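Local coordinates for uncharacterized protein DUF4425 (Bacteroides vulgatus, PDB 3U6G) that is of unknown function but, as a lipoprotein with an immunoglobulin-like fold, belongs to a family likened to calcium-binding PLAT/LH2 and C2 domains, at residues S3-G8 / A69-C74; G8-V13 / C63-N68; V13-G18 / T58-C63; I90-Y95 / N102-E107. All coordinates share one frame; numbering follows the deposited sequence.

Strand 10-18 carries interactions 2 and 3 and borders interaction 4. Interactions 2 and 3 are successive parts of its pairing with strand 60-65; they share Val13 and Cys63, and their centres lie about 16 Å apart. Interaction 1 joins the N-terminal loop to the start of strand 71-80. It shares Gly8, just before strand 10-18, with interaction 2, about 9 Å away between centres, and its Met72 packs on His10 and Ile12. Interaction 4 pairs strands 87-96 and 99-109 on the other side of strand 10-18. Its centre is about 10 Å from that of interaction 3, and Gln15 N lies 2.9 Å from Thr91 O between them.

Interaction 1: residues S3-G8 / A69-C74; sequences SDFQTG and AFFMTC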
loop_
_atom_site.group_PDB
_atom_site.type_symbol
_atom_site.label_atom_id
_atom_site.label_comp_id
_atom_site.label_asym_id
_atom_site.label_seq_id
_atom_site.Cartn_x
_atom_site.Cartn_y
_atom_site.Cartn_z
ATOM N N SER A 3 16.029 -5.279 12.397
ATOM C CA SER A 3 16.236 -6.729 12.318
ATOM C C SER A 3 15.059 -7.444 11.649
ATOM O O SER A 3 15.207 -8.575 11.191
ATOM C CB SER A 3 16.500 -7.323 13.714
ATOM O OG SER A 3 15.394 -7.137 14.586
ATOM N N ASP A 4 13.902 -6.780 11.582
ATOM C CA ASP A 4 12.703 -7.341 10.945
ATOM C C ASP A 4 12.724 -7.222 9.422
ATOM O O ASP A 4 11.795 -7.705 8.740
ATOM C CB ASP A 4 11.441 -6.636 11.461
ATOM C CG ASP A 4 11.250 -6.799 12.955
ATOM O OD1 ASP A 4 11.722 -7.819 13.502
ATOM O OD2 ASP A 4 10.617 -5.909 13.573
ATOM N N PHE A 5 13.761 -6.568 8.894
ATOM C CA PHE A 5 13.893 -6.348 7.466
ATOM C C PHE A 5 15.141 -7.052 6.934
ATOM O O PHE A 5 16.172 -7.145 7.615
ATOM C CB PHE A 5 13.944 -4.846 7.169
ATOM C CG PHE A 5 12.777 -4.086 7.715
ATOM C CD1 PHE A 5 12.820 -3.543 8.990
ATOM C CD2 PHE A 5 11.631 -3.916 6.967
ATOM C CE1 PHE A 5 11.741 -2.839 9.499
ATOM C CE2 PHE A 5 10.549 -3.232 7.461
ATOM C CZ PHE A 5 10.605 -2.681 8.740
ATOM N N GLN A 6 15.022 -7.582 5.728
ATOM C CA GLN A 6 16.116 -8.235 5.051
ATOM C C GLN A 6 16.212 -7.647 3.652
ATOM O O GLN A 6 15.198 -7.457 2.992
ATOM C CB GLN A 6 15.828 -9.729 4.975
ATOM C CG GLN A 6 16.919 -10.567 4.333
ATOM C CD GLN A 6 16.687 -12.067 4.512
ATOM O OE1 GLN A 6 15.774 -12.502 5.232
ATOM N NE2 GLN A 6 17.517 -12.862 3.861
ATOM N N THR A 7 17.428 -7.356 3.221
ATOM C CA THR A 7 17.663 -6.867 1.883
ATOM C C THR A 7 17.743 -8.072 0.944
ATOM O O THR A 7 18.310 -9.108 1.297
ATOM C CB THR A 7 18.924 -6.008 1.855
ATOM O OG1 THR A 7 18.730 -4.870 2.716
ATOM C CG2 THR A 7 19.226 -5.546 0.445
ATOM N N GLY A 8 17.109 -7.954 -0.218
ATOM C CA GLY A 8 17.116 -9.013 -1.209
ATOM C C GLY A 8 16.028 -8.783 -2.226
ATOM O O GLY A 8 15.491 -7.684 -2.318
ATOM N N ALA A 69 15.961 -3.995 -2.268
ATOM C CA ALA A 69 14.800 -3.677 -1.451
ATOM C C ALA A 69 14.913 -4.297 -0.077
ATOM O O ALA A 69 15.515 -5.366 0.076
ATOM C CB ALA A 69 13.522 -4.135 -2.141
ATOM N N PHE A 70 14.349 -3.617 0.930
ATOM C CA PHE A 70 14.290 -4.190 2.279
ATOM C C PHE A 70 12.866 -4.368 2.769
ATOM O O PHE A 70 12.662 -4.868 3.861
ATOM C CB PHE A 70 15.138 -3.407 3.288
ATOM C CG PHE A 70 14.750 -1.964 3.433
ATOM C CD1 PHE A 70 13.572 -1.623 4.079
ATOM C CD2 PHE A 70 15.543 -0.949 2.920
ATOM C CE1 PHE A 70 13.199 -0.298 4.235
ATOM C CE2 PHE A 70 15.171 0.377 3.086
ATOM C CZ PHE A 70 13.985 0.696 3.708
ATOM N N PHE A 71 11.884 -4.017 1.939
ATOM C CA PHE A 71 10.485 -4.042 2.299
ATOM C C PHE A 71 9.630 -3.986 1.047
ATOM O O PHE A 71 9.967 -3.285 0.101
ATOM C CB PHE A 71 10.179 -2.823 3.155
ATOM C CG PHE A 71 8.759 -2.734 3.649
ATOM C CD1 PHE A 71 8.243 -3.677 4.524
ATOM C CD2 PHE A 71 7.960 -1.663 3.281
ATOM C CE1 PHE A 71 6.936 -3.585 5.001
ATOM C CE2 PHE A 71 6.642 -1.551 3.760
ATOM C CZ PHE A 71 6.139 -2.516 4.633
HETATM N N MSE A 72 8.515 -4.722 1.064
HETATM C CA MSE A 72 7.530 -4.702 0.000
HETATM C C MSE A 72 6.169 -4.954 0.638
HETATM O O MSE A 72 6.063 -5.714 1.591
HETATM C CB MSE A 72 7.840 -5.751 -1.087
HETATM C CG MSE A 72 7.123 -5.583 -2.526
HETATM SE SE MSE A 72 7.471 -7.080 -3.518
HETATM C CE MSE A 72 7.019 -6.299 -5.216
ATOM N N THR A 73 5.157 -4.272 0.122
ATOM C CA THR A 73 3.781 -4.311 0.638
ATOM C C THR A 73 2.776 -4.488 -0.474
ATOM O O THR A 73 2.997 -3.992 -1.582
ATOM C CB THR A 73 3.398 -2.964 1.280
ATOM O OG1 THR A 73 3.601 -1.890 0.339
ATOM C CG2 THR A 73 4.221 -2.719 2.509
ATOM N N CYS A 74 1.661 -5.148 -0.173
ATOM C CA CYS A 74 0.548 -5.286 -1.083
ATOM C C CYS A 74 -0.709 -5.022 -0.275
ATOM O O CYS A 74 -0.955 -5.705 0.733
ATOM C CB CYS A 74 0.508 -6.703 -1.669
ATOM S SG CYS A 74 -0.930 -7.038 -2.726
HETATM O O HOH W 1 12.038 -7.238 5.042
#
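Thr7 and Phe70 bring the two backbones closest, with CA atoms 4.3 Å apart. Residues 3-8 form a loop, while 69-74 leads into strand 71-80. One direct backbone bond joins them: Gly8 N donates to Ala69 O (3.1 Å). The same carbonyl receives a close CA-H...O contact from Thr7 CA. A second such contact runs the other way, from Phe70 CA to Gln6 O (3.5 Å). Water 1 spans the gap beyond, accepting from Gln6 N and lying 2.7 Å from Phe70 O.

Phe5 supplies the main side-chain contact. Its CG stands anti to the carbonyl carbon (chi1 -55°), and from there the ring edge reaches the second segment. CD2 lies 3.4 Å from Phe70 O, and CE2 meets Phe71 CD1 at 3.8 Å, in the plane of the Phe5 ring. The Phe5 and Phe71 ring planes are inclined at 74°. The second subunit packs here as well, with its Ile116 on Phe5 and its Thr118 on Phe71.

One direct hydrogen bond and one water therefore hold the N-terminal loop to this segment, with aromatic carbons sharing the work. The CD2 edge of Phe5 lies against the Phe70 carbonyl, probably a weakly favourable contact.

Interaction 2: residues G8-V13 / C63-N68; sequences GIHKIV and CCTNGN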
loop_
_atom_site.group_PDB
_atom_site.type_symbol
_atom_site.label_atom_id
_atom_site.label_comp_id
_atom_site.label_asym_id
_atom_site.label_seq_id
_atom_site.Cartn_x
_atom_site.Cartn_y
_atom_site.Cartn_z
ATOM N N GLY A 8 17.109 -7.954 -0.218
ATOM C CA GLY A 8 17.116 -9.013 -1.209
ATOM C C GLY A 8 16.028 -8.783 -2.226
ATOM O O GLY A 8 15.491 -7.684 -2.318
ATOM N N ILE A 9 15.711 -9.814 -3.000
ATOM C CA ILE A 9 14.606 -9.724 -3.944
ATOM C C ILE A 9 13.313 -10.034 -3.189
ATOM O O ILE A 9 13.092 -11.154 -2.734
ATOM C CB ILE A 9 14.788 -10.644 -5.171
ATOM C CG1 ILE A 9 16.012 -10.216 -5.992
ATOM C CG2 ILE A 9 13.540 -10.602 -6.053
ATOM C CD1 ILE A 9 16.329 -11.154 -7.160
ATOM N N HIS A 10 12.496 -8.998 -3.016
ATOM C CA HIS A 10 11.183 -9.148 -2.401
ATOM C C HIS A 10 10.179 -9.436 -3.500
ATOM O O HIS A 10 10.286 -8.908 -4.624
ATOM C CB HIS A 10 10.792 -7.884 -1.629
ATOM C CG HIS A 10 11.658 -7.640 -0.445
ATOM N ND1 HIS A 10 11.167 -7.577 0.842
ATOM C CD2 HIS A 10 13.002 -7.532 -0.343
ATOM C CE1 HIS A 10 12.172 -7.435 1.683
ATOM N NE2 HIS A 10 13.297 -7.407 0.988
ATOM N N LYS A 11 9.195 -10.270 -3.178
ATOM C CA LYS A 11 8.199 -10.654 -4.159
ATOM C C LYS A 11 6.844 -10.836 -3.513
ATOM O O LYS A 11 6.760 -11.327 -2.389
ATOM C CB LYS A 11 8.631 -11.966 -4.835
ATOM C CG LYS A 11 7.679 -12.465 -5.910
ATOM C CD LYS A 11 8.327 -13.453 -6.867
ATOM C CE LYS A 11 8.677 -14.737 -6.201
ATOM N NZ LYS A 11 9.124 -15.741 -7.232
ATOM N N ILE A 12 5.798 -10.492 -4.265
ATOM C CA ILE A 12 4.425 -10.798 -3.913
ATOM C C ILE A 12 3.787 -11.583 -5.043
ATOM O O ILE A 12 3.877 -11.209 -6.196
ATOM C CB ILE A 12 3.608 -9.496 -3.700
ATOM C CG1 ILE A 12 4.110 -8.749 -2.464
ATOM C CG2 ILE A 12 2.097 -9.777 -3.617
ATOM C CD1 ILE A 12 3.676 -9.312 -1.142
ATOM N N VAL A 13 3.142 -12.682 -4.682
ATOM C CA VAL A 13 2.342 -13.455 -5.610
ATOM C C VAL A 13 0.900 -13.415 -5.144
ATOM O O VAL A 13 0.627 -13.605 -3.966
ATOM C CB VAL A 13 2.806 -14.925 -5.661
ATOM C CG1 VAL A 13 1.791 -15.772 -6.473
ATOM C CG2 VAL A 13 4.185 -15.013 -6.271
ATOM N N CYS A 63 4.796 -9.771 -8.611
ATOM C CA CYS A 63 5.543 -8.533 -8.686
ATOM C C CYS A 63 6.770 -8.698 -7.790
ATOM O O CYS A 63 6.657 -9.217 -6.692
ATOM C CB CYS A 63 4.652 -7.351 -8.203
ATOM S SG CYS A 63 5.453 -5.732 -8.362
ATOM N N CYS A 64 7.948 -8.278 -8.245
ATOM C CA CYS A 64 9.138 -8.344 -7.414
ATOM C C CYS A 64 9.967 -7.095 -7.550
ATOM O O CYS A 64 9.730 -6.264 -8.440
ATOM C CB CYS A 64 9.992 -9.579 -7.752
ATOM S SG CYS A 64 10.769 -9.512 -9.381
ATOM N N THR A 65 10.935 -6.984 -6.653
ATOM C CA THR A 65 11.841 -5.857 -6.611
ATOM C C THR A 65 13.194 -6.256 -7.209
ATOM O O THR A 65 13.402 -7.410 -7.591
ATOM C CB THR A 65 12.064 -5.397 -5.152
ATOM O OG1 THR A 65 12.773 -6.414 -4.432
ATOM C CG2 THR A 65 10.737 -5.069 -4.448
ATOM N N ASN A 66 14.107 -5.293 -7.287
ATOM C CA ASN A 66 15.507 -5.610 -7.446
ATOM C C ASN A 66 16.065 -6.077 -6.105
ATOM O O ASN A 66 15.345 -6.133 -5.093
ATOM C CB ASN A 66 16.304 -4.443 -8.059
ATOM C CG ASN A 66 16.501 -3.256 -7.109
ATOM O OD1 ASN A 66 16.440 -3.397 -5.884
ATOM N ND2 ASN A 66 16.767 -2.070 -7.691
ATOM N N GLY A 67 17.349 -6.415 -6.087
ATOM C CA GLY A 67 17.951 -6.998 -4.898
ATOM C C GLY A 67 18.331 -6.031 -3.801
ATOM O O GLY A 67 18.987 -6.430 -2.825
ATOM N N ASN A 68 17.955 -4.760 -3.961
ATOM C CA ASN A 68 18.278 -3.736 -2.972
ATOM C C ASN A 68 17.136 -3.441 -2.010
ATOM O O ASN A 68 17.326 -2.708 -1.048
ATOM C CB ASN A 68 18.675 -2.432 -3.659
ATOM C CG ASN A 68 19.858 -2.593 -4.582
ATOM O OD1 ASN A 68 20.775 -3.378 -4.308
ATOM N ND2 ASN A 68 19.830 -1.875 -5.710
#
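His10 and Thr65 meet beside the imidazole, where Thr65 OG1 approaches the ring obliquely and lies 3.7 Å from His10 CB. At the ring edge, Gly8 O is in the plane, 3.2 Å from His10 CD2. Both ring nitrogens are engaged beyond the two segments: ND1 bonds to Thr123 OG1 and NE2 to Gln6 O. These partners would fix the ring rotation. Thr65 OG1 lies between its own backbone N and carbonyl carbon (chi1 67°). There it accepts from His10 N at 3.0 Å and donates to Asn66 O at 2.7 Å.

The contact is the end of an antiparallel strand pair in the immunoglobulin-like sheet. Ile12 and Cys63 form a hydrogen-bonded pair, with Ile12 N to Cys63 O at 2.9 Å and Cys63 N back to Ile12 O. Next along, Lys11 and Cys64 form a non-hydrogen-bonded pair. Lys11 CB and Cys64 CB are 4.0 Å apart, and Lys11 also makes a cation-pi contact with Tyr95. Thr65 N then donates to His10 O. Just before strand 10-18, Ile9 CG2, in one of two conformers, approaches Thr65 O (3.5 Å). An Asx turn shapes the departing chain: Asn68 N donates to Asn66 OD1 from above the carboxamide plane (2.8 Å).

Interaction 3: residues V13-G18 / T58-C63; sequences VIQQSG and TATMSC
Ile14 and Met61 are the central backbone pair of this antiparallel contact in the immunoglobulin-like sheet. Ile14 N donates to Met61 O at 2.8 Å, almost straight (174°), and Met61 N returns a bond to Ile14 O. Val13 with Ser62 and Gln15 with Thr60 are the non-hydrogen-bonded pairs beside it. Gln16 N donates to Ala59 O, where the chain turns into strand 60-65. Ala59 O also receives a CA-H...O contact from Gln15 CA (3.2 Å).

Two glutamines add polar bonds. Gln16 CG sits between the backbone N and the carbonyl carbon (chi1 59°). The chain runs extended from there, and its NE2 donates to Thr58 O at 3.2 Å. That carbonyl lies near the amide plane of Gln16, whereas NE2 sits above the carbonyl plane of Thr58. Gln15 runs beside Thr60, and its NE2 makes a weak bond to Thr60 OG1 (3.4 Å). Thr58 OG1 donates to Thr60 O from well above the carbonyl plane.

Apolar contacts occupy both faces. The Val13 and Thr60 side chains cross at an angle, with CG1 of Val13 3.9 Å from CG2 of Thr60. Val13 CG2 meets Ser62 CB at 3.8 Å. Ile14 and Met61 lie side by side on the other face. Ile14 CD1 touches the selenium of selenomethionine Met61 at 3.7 Å in one of its two conformers, which leaves this contact less certain.

Gln15 and Thr60 are exposed on one face, which Val13 and Ser62 share; Ile14 is buried on the other. The Gln16 amide carries the bonding past the last backbone bond and ties Thr58 to strand 10-18.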
loop_
_atom_site.group_PDB
_atom_site.type_symbol
_atom_site.label_atom_id
_atom_site.label_comp_id
_atom_site.label_asym_id
_atom_site.label_seq_id
_atom_site.Cartn_x
_atom_site.Cartn_y
_atom_site.Cartn_z
ATOM N N VAL A 13 3.142 -12.682 -4.682
ATOM C CA VAL A 13 2.342 -13.455 -5.610
ATOM C C VAL A 13 0.900 -13.415 -5.144
ATOM O O VAL A 13 0.627 -13.605 -3.966
ATOM C CB VAL A 13 2.806 -14.925 -5.661
ATOM C CG1 VAL A 13 1.791 -15.772 -6.473
ATOM C CG2 VAL A 13 4.185 -15.013 -6.271
ATOM N N ILE A 14 -0.021 -13.153 -6.075
ATOM C CA ILE A 14 -1.451 -13.166 -5.769
ATOM C C ILE A 14 -2.149 -14.192 -6.646
ATOM O O ILE A 14 -1.929 -14.235 -7.861
ATOM C CB ILE A 14 -2.101 -11.777 -5.995
ATOM C CG1 ILE A 14 -1.368 -10.719 -5.162
ATOM C CG2 ILE A 14 -3.571 -11.825 -5.644
ATOM C CD1 ILE A 14 -1.713 -9.297 -5.503
ATOM N N GLN A 15 -2.970 -15.030 -6.018
ATOM C CA GLN A 15 -3.794 -15.995 -6.752
ATOM C C GLN A 15 -5.235 -15.869 -6.299
ATOM O O GLN A 15 -5.492 -15.713 -5.125
ATOM C CB GLN A 15 -3.331 -17.419 -6.475
ATOM C CG GLN A 15 -1.927 -17.722 -6.954
ATOM C CD GLN A 15 -1.553 -19.182 -6.797
ATOM O OE1 GLN A 15 -1.596 -19.730 -5.696
ATOM N NE2 GLN A 15 -1.177 -19.820 -7.901
ATOM N N GLN A 16 -6.179 -15.970 -7.225
ATOM C CA GLN A 16 -7.585 -15.950 -6.847
ATOM C C GLN A 16 -8.289 -17.153 -7.433
ATOM O O GLN A 16 -7.841 -17.692 -8.435
ATOM C CB GLN A 16 -8.272 -14.665 -7.315
ATOM C CG GLN A 16 -8.213 -14.436 -8.817
ATOM C CD GLN A 16 -9.198 -13.390 -9.281
ATOM O OE1 GLN A 16 -10.068 -12.954 -8.520
ATOM N NE2 GLN A 16 -9.061 -12.966 -10.541
ATOM N N SER A 17 -9.390 -17.542 -6.787
ATOM C CA SER A 17 -10.233 -18.649 -7.229
ATOM C C SER A 17 -11.657 -18.433 -6.735
ATOM O O SER A 17 -11.884 -17.728 -5.746
ATOM C CB SER A 17 -9.689 -19.982 -6.699
ATOM O OG SER A 17 -9.534 -19.963 -5.286
ATOM N N GLY A 18 -12.618 -19.017 -7.436
ATOM C CA GLY A 18 -14.018 -18.999 -7.027
ATOM C C GLY A 18 -14.852 -18.364 -8.113
ATOM O O GLY A 18 -14.541 -18.488 -9.291
ATOM N N THR A 58 -6.593 -12.307 -13.800
ATOM C CA THR A 58 -6.073 -13.587 -14.218
ATOM C C THR A 58 -6.007 -14.457 -12.967
ATOM O O THR A 58 -6.277 -13.970 -11.858
ATOM C CB THR A 58 -4.679 -13.423 -14.870
ATOM O OG1 THR A 58 -3.783 -12.790 -13.949
ATOM C CG2 THR A 58 -4.773 -12.567 -16.138
ATOM N N ALA A 59 -5.670 -15.734 -13.140
ATOM C CA ALA A 59 -5.513 -16.629 -11.994
ATOM C C ALA A 59 -4.321 -16.266 -11.086
ATOM O O ALA A 59 -4.428 -16.422 -9.869
ATOM C CB ALA A 59 -5.398 -18.083 -12.448
ATOM N N THR A 60 -3.204 -15.819 -11.676
ATOM C CA THR A 60 -1.980 -15.498 -10.931
ATOM C C THR A 60 -1.292 -14.233 -11.431
ATOM O O THR A 60 -1.157 -14.010 -12.631
ATOM C CB THR A 60 -0.919 -16.647 -11.003
ATOM O OG1 THR A 60 -1.536 -17.902 -10.722
ATOM C CG2 THR A 60 0.234 -16.407 -10.015
HETATM N N MSE A 61 -0.850 -13.416 -10.487
HETATM C CA MSE A 61 0.027 -12.308 -10.816
HETATM C C MSE A 61 1.136 -12.223 -9.785
HETATM O O MSE A 61 0.979 -12.594 -8.633
HETATM C CB MSE A 61 -0.752 -10.999 -10.925
HETATM C CG MSE A 61 -1.234 -10.427 -9.626
HETATM SE SE MSE A 61 0.073 -9.252 -8.765
HETATM C CE MSE A 61 1.130 -8.740 -10.279
ATOM N N SER A 62 2.294 -11.768 -10.230
ATOM C CA SER A 62 3.377 -11.555 -9.306
ATOM C C SER A 62 4.116 -10.273 -9.629
ATOM O O SER A 62 4.100 -9.785 -10.771
ATOM C CB SER A 62 4.333 -12.742 -9.304
ATOM O OG SER A 62 4.798 -12.985 -10.602
ATOM N N CYS A 63 4.796 -9.771 -8.611
ATOM C CA CYS A 63 5.543 -8.533 -8.686
ATOM C C CYS A 63 6.770 -8.698 -7.790
ATOM O O CYS A 63 6.657 -9.217 -6.692
ATOM C CB CYS A 63 4.652 -7.351 -8.203
ATOM S SG CYS A 63 5.453 -5.732 -8.362
#

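Interaction 4: residues I90-Y95 / N102-E107; sequences ITVIGY and NRLEKE
Val92 and Leu104 sit at the middle of a beta hairpin formed by strands 87-96 and 99-109. Segments 90-95 and 102-107 run antiparallel, at 177°, with axes 4.7 Å apart. The backbone is closely bonded here. Leu104 N donates to Val92 O at 2.8 Å, and Val92 N returns a bond to Leu104 O. The pair Ile90 and Lys106 is doubly bonded in the same way. Toward the turn the pairing slackens: Gly94 N donates to Asn102 O at 2.9 Å, but the bond from Asn102 N to Gly94 O is weak.

Ile90, Val92 and Leu104 pack together on one face. Val92 CG2 meets Leu104 CD2 at 3.9 Å with both side chains pointing the same way, and Phe119 packs on Val92 and Leu104. Asn102 ND2 bonds to Ser122 O and Lys124 O on this side.

The other face is more open and carries charge. Arg103 and Glu105 are exposed, and Thr91 OG1 lies 3.7 Å from Glu105 CG. Arg103 runs beside Ile93, its chain bending at chi3 (-63°), which places NE. Arg103 NH1 forms a salt bridge with Glu105 OE2 (2.9 Å), and NH2 forms another with Glu100. Ile93 CD1 lies over one face of the guanidinium, toward its rim, 3.6 Å from Arg103 NH2.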
loop_
_atom_site.group_PDB
_atom_site.type_symbol
_atom_site.label_atom_id
_atom_site.label_comp_id
_atom_site.label_asym_id
_atom_site.label_seq_id
_atom_site.Cartn_x
_atom_site.Cartn_y
_atom_site.Cartn_z
ATOM N N ILE A 90 -8.741 -15.798 -2.114
ATOM C CA ILE A 90 -7.570 -14.969 -2.440
ATOM C C ILE A 90 -6.412 -15.474 -1.593
ATOM O O ILE A 90 -6.559 -15.627 -0.380
ATOM C CB ILE A 90 -7.787 -13.460 -2.118
ATOM C CG1 ILE A 90 -8.776 -12.831 -3.102
ATOM C CG2 ILE A 90 -6.458 -12.689 -2.150
ATOM C CD1 ILE A 90 -8.189 -12.513 -4.467
ATOM N N THR A 91 -5.283 -15.758 -2.244
ATOM C CA THR A 91 -4.030 -16.040 -1.555
ATOM C C THR A 91 -2.988 -15.000 -1.966
ATOM O O THR A 91 -2.809 -14.732 -3.153
ATOM C CB THR A 91 -3.491 -17.422 -1.904
ATOM O OG1 THR A 91 -4.458 -18.421 -1.563
ATOM C CG2 THR A 91 -2.183 -17.699 -1.159
ATOM N N VAL A 92 -2.336 -14.395 -0.983
ATOM C CA VAL A 92 -1.242 -13.460 -1.244
ATOM C C VAL A 92 -0.025 -13.927 -0.455
ATOM O O VAL A 92 -0.104 -14.095 0.762
ATOM C CB VAL A 92 -1.601 -12.024 -0.837
ATOM C CG1 VAL A 92 -0.470 -11.078 -1.233
ATOM C CG2 VAL A 92 -2.916 -11.589 -1.478
ATOM N N ILE A 93 1.086 -14.168 -1.148
ATOM C CA ILE A 93 2.280 -14.714 -0.528
ATOM C C ILE A 93 3.402 -13.709 -0.719
ATOM O O ILE A 93 3.607 -13.184 -1.811
ATOM C CB ILE A 93 2.703 -16.075 -1.126
ATOM C CG1 ILE A 93 1.538 -17.062 -1.159
ATOM C CG2 ILE A 93 3.899 -16.652 -0.330
ATOM C CD1 ILE A 93 1.807 -18.323 -1.990
ATOM N N GLY A 94 4.112 -13.435 0.364
ATOM C CA GLY A 94 5.275 -12.558 0.344
ATOM C C GLY A 94 6.551 -13.362 0.533
ATOM O O GLY A 94 6.615 -14.230 1.409
ATOM N N TYR A 95 7.556 -13.056 -0.285
ATOM C CA TYR A 95 8.837 -13.756 -0.282
ATOM C C TYR A 95 9.997 -12.784 -0.205
ATOM O O TYR A 95 9.907 -11.647 -0.673
ATOM C CB TYR A 95 9.054 -14.564 -1.565
ATOM C CG TYR A 95 7.917 -15.423 -2.037
ATOM C CD1 TYR A 95 6.842 -14.859 -2.695
ATOM C CD2 TYR A 95 7.945 -16.814 -1.871
ATOM C CE1 TYR A 95 5.808 -15.630 -3.157
ATOM C CE2 TYR A 95 6.900 -17.598 -2.347
ATOM C CZ TYR A 95 5.828 -16.993 -2.982
ATOM O OH TYR A 95 4.758 -17.717 -3.478
ATOM N N ASN A 102 5.588 -14.228 4.653
ATOM C CA ASN A 102 4.210 -14.050 5.131
ATOM C C ASN A 102 3.231 -14.531 4.073
ATOM O O ASN A 102 3.572 -14.655 2.896
ATOM C CB ASN A 102 3.913 -12.580 5.439
ATOM C CG ASN A 102 4.556 -12.119 6.709
ATOM O OD1 ASN A 102 4.367 -12.721 7.779
ATOM N ND2 ASN A 102 5.349 -11.056 6.611
ATOM N N ARG A 103 2.018 -14.818 4.514
ATOM C CA ARG A 103 0.988 -15.326 3.656
ATOM C C ARG A 103 -0.342 -14.876 4.212
ATOM O O ARG A 103 -0.576 -14.931 5.408
ATOM C CB ARG A 103 1.048 -16.860 3.630
ATOM C CG ARG A 103 -0.172 -17.551 3.029
ATOM C CD ARG A 103 -0.059 -19.049 3.093
ATOM N NE ARG A 103 1.057 -19.587 2.309
ATOM C CZ ARG A 103 0.940 -20.340 1.218
ATOM N NH1 ARG A 103 -0.246 -20.658 0.727
ATOM N NH2 ARG A 103 2.031 -20.779 0.601
ATOM N N LEU A 104 -1.220 -14.460 3.317
ATOM C CA LEU A 104 -2.591 -14.166 3.662
ATOM C C LEU A 104 -3.465 -15.123 2.867
ATOM O O LEU A 104 -3.263 -15.320 1.665
ATOM C CB LEU A 104 -2.884 -12.706 3.336
ATOM C CG LEU A 104 -4.318 -12.196 3.326
ATOM C CD1 LEU A 104 -4.392 -10.847 4.025
ATOM C CD2 LEU A 104 -4.807 -12.105 1.882
ATOM N N GLU A 105 -4.414 -15.746 3.549
ATOM C CA GLU A 105 -5.415 -16.554 2.888
ATOM C C GLU A 105 -6.772 -16.011 3.295
ATOM O O GLU A 105 -7.061 -15.851 4.472
ATOM C CB GLU A 105 -5.260 -18.036 3.244
ATOM C CG GLU A 105 -4.533 -18.838 2.150
ATOM C CD GLU A 105 -3.680 -19.946 2.686
ATOM O OE1 GLU A 105 -3.772 -20.279 3.887
ATOM O OE2 GLU A 105 -2.909 -20.488 1.886
ATOM N N LYS A 106 -7.587 -15.707 2.291
ATOM C CA LYS A 106 -8.878 -15.097 2.502
ATOM C C LYS A 106 -9.924 -15.866 1.726
ATOM O O LYS A 106 -9.675 -16.305 0.597
ATOM C CB LYS A 106 -8.856 -13.657 2.000
ATOM C CG LYS A 106 -7.918 -12.724 2.756
ATOM C CD LYS A 106 -8.493 -12.364 4.103
ATOM C CE LYS A 106 -7.600 -11.411 4.874
ATOM N NZ LYS A 106 -8.184 -11.093 6.201
ATOM N N GLU A 107 -11.092 -16.004 2.342
ATOM C CA GLU A 107 -12.257 -16.574 1.701
ATOM C C GLU A 107 -13.423 -15.608 1.885
ATOM O O GLU A 107 -13.715 -15.194 3.008
ATOM C CB GLU A 107 -12.597 -17.878 2.386
ATOM C CG GLU A 107 -13.847 -18.557 1.853
ATOM C CD GLU A 107 -13.592 -19.190 0.518
ATOM O OE1 GLU A 107 -12.416 -19.551 0.283
ATOM O OE2 GLU A 107 -14.540 -19.344 -0.288
#